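Local coordinates for protein arabinogalactan endo-1,4-beta-galactosidase (Ignisphaera aggregans, PDB 7OSK) that probably hydrolyses internal beta-1,4-galactosidic linkages in arabinogalactan and galactan, through its calcium-binding family 53 glycoside hydrolase domain, at residues A[92-97]-A[139-144]. Sequence-based numbering, arbitrary orientation.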
ATOM      1  N   ARG A  92       5.984   2.641   0.469  1.00 19.97           N
ATOM      2  CA  ARG A  92       4.587   3.062   0.441  1.00 19.77           C
ATOM      3  C   ARG A  92       4.099   3.340   1.856  1.00 17.78           C
ATOM      4  O   ARG A  92       4.282   2.524   2.755  1.00 17.53           O
ATOM      5  CB  ARG A  92       3.717   1.995  -0.225  1.00 19.69           C
ATOM      6  CG  ARG A  92       2.239   2.344  -0.309  1.00 18.51           C
ATOM      7  CD  ARG A  92       1.479   1.287  -1.096  1.00 20.13           C
ATOM      8  NE  ARG A  92       0.051   1.594  -1.217  1.00 21.73           N
ATOM      9  CZ  ARG A  92      -0.899   1.114  -0.418  1.00 17.33           C
ATOM     10  NH1 ARG A  92      -0.595   0.294   0.581  1.00 18.32           N
ATOM     11  NH2 ARG A  92      -2.163   1.454  -0.618  1.00 17.32           N
ATOM     12  N   LEU A  93       3.485   4.505   2.044  1.00 18.98           N
ATOM     13  CA  LEU A  93       2.990   4.919   3.354  1.00 18.17           C
ATOM     14  C   LEU A  93       1.571   5.454   3.256  1.00 16.89           C
ATOM     15  O   LEU A  93       1.277   6.299   2.411  1.00 17.22           O
ATOM     16  CB  LEU A  93       3.901   5.991   3.959  1.00 19.99           C
ATOM     17  CG  LEU A  93       5.355   5.606   4.241  1.00 19.43           C
ATOM     18  CD1 LEU A  93       6.155   6.841   4.609  1.00 16.75           C
ATOM     19  CD2 LEU A  93       5.436   4.563   5.344  1.00 18.92           C
ATOM     20  N   ARG A  94       0.693   4.959   4.123  1.00 19.00           N
ATOM     21  CA  ARG A  94      -0.657   5.498   4.226  1.00 18.93           C
ATOM     22  C   ARG A  94      -0.651   6.687   5.177  1.00 16.76           C
ATOM     23  O   ARG A  94       0.193   6.770   6.068  1.00 18.75           O
ATOM     24  CB  ARG A  94      -1.644   4.431   4.709  1.00 18.04           C
ATOM     25  CG  ARG A  94      -1.317   3.834   6.064  1.00 17.30           C
ATOM     26  CD  ARG A  94      -2.412   2.890   6.536  1.00 18.37           C
ATOM     27  NE  ARG A  94      -2.042   2.194   7.767  1.00 19.33           N
ATOM     28  CZ  ARG A  94      -1.329   1.072   7.814  1.00 17.23           C
ATOM     29  NH1 ARG A  94      -0.895   0.502   6.697  1.00 18.98           N
ATOM     30  NH2 ARG A  94      -1.046   0.518   8.984  1.00 13.61           N
ATOM     31  N   VAL A  95      -1.593   7.604   4.979  1.00 17.92           N
ATOM     32  CA  VAL A  95      -1.707   8.789   5.822  1.00 19.15           C
ATOM     33  C   VAL A  95      -3.162   9.029   6.213  1.00 18.63           C
ATOM     34  O   VAL A  95      -4.017   9.263   5.357  1.00 17.30           O
ATOM     35  CB  VAL A  95      -1.148  10.050   5.111  1.00 16.82           C
ATOM     36  CG1 VAL A  95      -1.376  11.298   5.958  1.00 17.32           C
ATOM     37  CG2 VAL A  95       0.332   9.883   4.809  1.00 17.00           C
ATOM     38  N   TRP A  96      -3.427   8.963   7.514  1.00 19.29           N
ATOM     39  CA  TRP A  96      -4.738   9.292   8.060  1.00 15.96           C
ATOM     40  C   TRP A  96      -4.721  10.735   8.543  1.00 16.80           C
ATOM     41  O   TRP A  96      -3.699  11.224   9.025  1.00 16.33           O
ATOM     42  CB  TRP A  96      -5.106   8.343   9.202  1.00 15.47           C
ATOM     43  CG  TRP A  96      -5.310   6.920   8.762  1.00 17.58           C
ATOM     44  CD1 TRP A  96      -5.935   6.495   7.625  1.00 18.22           C
ATOM     45  CD2 TRP A  96      -4.880   5.739   9.446  1.00 16.67           C
ATOM     46  NE1 TRP A  96      -5.924   5.123   7.562  1.00 16.45           N
ATOM     47  CE2 TRP A  96      -5.283   4.636   8.669  1.00 16.89           C
ATOM     48  CE3 TRP A  96      -4.195   5.507  10.641  1.00 20.05           C
ATOM     49  CZ2 TRP A  96      -5.021   3.321   9.047  1.00 19.24           C
ATOM     50  CZ3 TRP A  96      -3.938   4.197  11.016  1.00 20.69           C
ATOM     51  CH2 TRP A  96      -4.348   3.123  10.220  1.00 16.89           C
ATOM     52  N   ASN A  97      -5.853  11.420   8.406  1.00 16.97           N
ATOM     53  CA  ASN A  97      -5.928  12.838   8.734  1.00 16.98           C
ATOM     54  C   ASN A  97      -5.739  13.091  10.224  1.00 18.13           C
ATOM     55  O   ASN A  97      -4.903  13.903  10.621  1.00 19.26           O
ATOM     56  CB  ASN A  97      -7.265  13.417   8.272  1.00 20.54           C
ATOM     57  CG  ASN A  97      -7.428  13.378   6.764  1.00 20.23           C
ATOM     58  OD1 ASN A  97      -6.914  12.483   6.092  1.00 16.91           O
ATOM     59  ND2 ASN A  97      -8.141  14.357   6.223  1.00 21.60           N
ATOM     60  N   ASP A 139      -9.938   9.226   8.988  1.00 19.45           N
ATOM     61  CA  ASP A 139      -9.167   9.318  10.225  1.00 18.72           C
ATOM     62  C   ASP A 139      -8.582   7.960  10.591  1.00 20.00           C
ATOM     63  O   ASP A 139      -7.690   7.871  11.430  1.00 19.94           O
ATOM     64  CB  ASP A 139     -10.028   9.845  11.378  1.00 19.16           C
ATOM     65  CG  ASP A 139     -10.177  11.358  11.357  1.00 20.95           C
ATOM     66  OD1 ASP A 139      -9.283  12.048  10.824  1.00 21.35           O
ATOM     67  OD2 ASP A 139     -11.191  11.862  11.883  1.00 20.54           O
ATOM     68  N   TRP A 140      -9.085   6.901   9.967  1.00 17.38           N
ATOM     69  CA  TRP A 140      -8.546   5.569  10.209  1.00 17.39           C
ATOM     70  C   TRP A 140      -8.716   4.686   8.972  1.00 17.25           C
ATOM     71  O   TRP A 140      -8.823   5.203   7.861  1.00 17.20           O
ATOM     72  CB  TRP A 140      -9.222   4.944  11.433  1.00 18.46           C
ATOM     73  CG  TRP A 140      -8.316   4.065  12.263  1.00 18.73           C
ATOM     74  CD1 TRP A 140      -6.984   4.249  12.507  1.00 19.64           C
ATOM     75  CD2 TRP A 140      -8.686   2.864  12.953  1.00 17.57           C
ATOM     76  NE1 TRP A 140      -6.502   3.238  13.304  1.00 18.23           N
ATOM     77  CE2 TRP A 140      -7.528   2.375  13.592  1.00 18.11           C
ATOM     78  CE3 TRP A 140      -9.881   2.154  13.091  1.00 16.65           C
ATOM     79  CZ2 TRP A 140      -7.531   1.210  14.354  1.00 19.64           C
ATOM     80  CZ3 TRP A 140      -9.883   0.996  13.847  1.00 17.96           C
ATOM     81  CH2 TRP A 140      -8.716   0.536  14.469  1.00 21.26           C
ATOM     82  N   TRP A 141      -8.731   3.366   9.167  1.00 18.07           N
ATOM     83  CA  TRP A 141      -8.755   2.407   8.058  1.00 18.30           C
ATOM     84  C   TRP A 141      -9.838   2.710   7.028  1.00 18.43           C
ATOM     85  O   TRP A 141     -10.978   3.015   7.380  1.00 16.05           O
ATOM     86  CB  TRP A 141      -8.964   0.984   8.579  1.00 15.80           C
ATOM     87  CG  TRP A 141      -7.912   0.515   9.528  1.00 17.72           C
ATOM     88  CD1 TRP A 141      -8.010   0.445  10.883  1.00 18.65           C
ATOM     89  CD2 TRP A 141      -6.600   0.045   9.197  1.00 18.85           C
ATOM     90  NE1 TRP A 141      -6.844  -0.039  11.421  1.00 17.87           N
ATOM     91  CE2 TRP A 141      -5.960  -0.294  10.405  1.00 18.44           C
ATOM     92  CE3 TRP A 141      -5.905  -0.129   7.996  1.00 19.13           C
ATOM     93  CZ2 TRP A 141      -4.662  -0.790  10.450  1.00 19.34           C
ATOM     94  CZ3 TRP A 141      -4.614  -0.622   8.043  1.00 19.86           C
ATOM     95  CH2 TRP A 141      -4.007  -0.946   9.262  1.00 20.18           C
ATOM     96  N   ALA A 142      -9.463   2.617   5.755  1.00 16.63           N
ATOM     97  CA  ALA A 142     -10.406   2.788   4.660  1.00 16.13           C
ATOM     98  C   ALA A 142     -10.210   1.704   3.604  1.00 17.82           C
ATOM     99  O   ALA A 142      -9.085   1.399   3.205  1.00 18.94           O
ATOM    100  CB  ALA A 142     -10.257   4.167   4.037  1.00 18.86           C
ATOM    101  N   ASP A 143     -11.321   1.116   3.174  1.00 17.75           N
ATOM    102  CA  ASP A 143     -11.325   0.109   2.122  1.00 18.71           C
ATOM    103  C   ASP A 143     -12.737   0.089   1.533  1.00 19.47           C
ATOM    104  O   ASP A 143     -13.572   0.895   1.938  1.00 19.27           O
ATOM    105  CB  ASP A 143     -10.899  -1.250   2.680  1.00 16.17           C
ATOM    106  CG  ASP A 143     -11.785  -1.719   3.807  1.00 19.11           C
ATOM    107  OD1 ASP A 143     -12.943  -2.097   3.538  1.00 17.70           O
ATOM    108  OD2 ASP A 143     -11.314  -1.716   4.964  1.00 22.96           O
ATOM    109  N   PRO A 144     -13.018  -0.808   0.570  1.00 19.09           N
ATOM    110  CA  PRO A 144     -14.349  -0.753  -0.051  1.00 17.81           C
ATOM    111  C   PRO A 144     -15.521  -1.094   0.871  1.00 17.52           C
ATOM    112  O   PRO A 144     -16.651  -1.101   0.386  1.00 20.09           O
ATOM    113  CB  PRO A 144     -14.246  -1.788  -1.175  1.00 19.21           C
ATOM    114  CG  PRO A 144     -12.798  -1.842  -1.499  1.00 20.12           C
ATOM    115  CD  PRO A 144     -12.114  -1.698  -0.179  1.00 18.19           C
TER
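An aromatic cluster of Trp96, Trp140 and Trp141 lies at the C-terminal mouth of the TIM barrel, the end where glycoside hydrolases of this fold bind their substrates. Trp96 packs against both neighbouring indoles, which also touch each other, Trp141 CD1 lying over the Trp140 ring. Trp140 sets the edge of its five-membered ring against the face of the Trp96 six-membered ring in an edge-to-face pair, the centroids 4.4 Å apart and the planes at 55°. Its CA lies over that six-membered ring too, in an off-centre CH-pi contact. In a second edge-to-face pair Trp96 turns its own edge to Trp141, CZ2 lying 3.6 Å from CD2 of Trp141 with the planes at 73°. The far end of the Trp141 indole lies over one face of the Arg94 guanidinium, whose NH2 forms a salt bridge with Glu58, while CD of Arg94 packs on the Trp96 face opposite Trp140 CA. An alanine in place of Trp96 would take away the ring that both indoles pack against and probably open a gap between Arg94 CD and the backbone of Trp140 and Trp141. Trp140 NE1 is hydrogen-bonded to Gly108 O, and a hexane-1,6-diol molecule, probably from the crystallisation liquor, lies beside Trp141. The contact joins the end of strand 90-95 to the loop between strand 130-135 and helix 158-178, with Trp352 of strand 346-352 touching both Arg94 and Trp141.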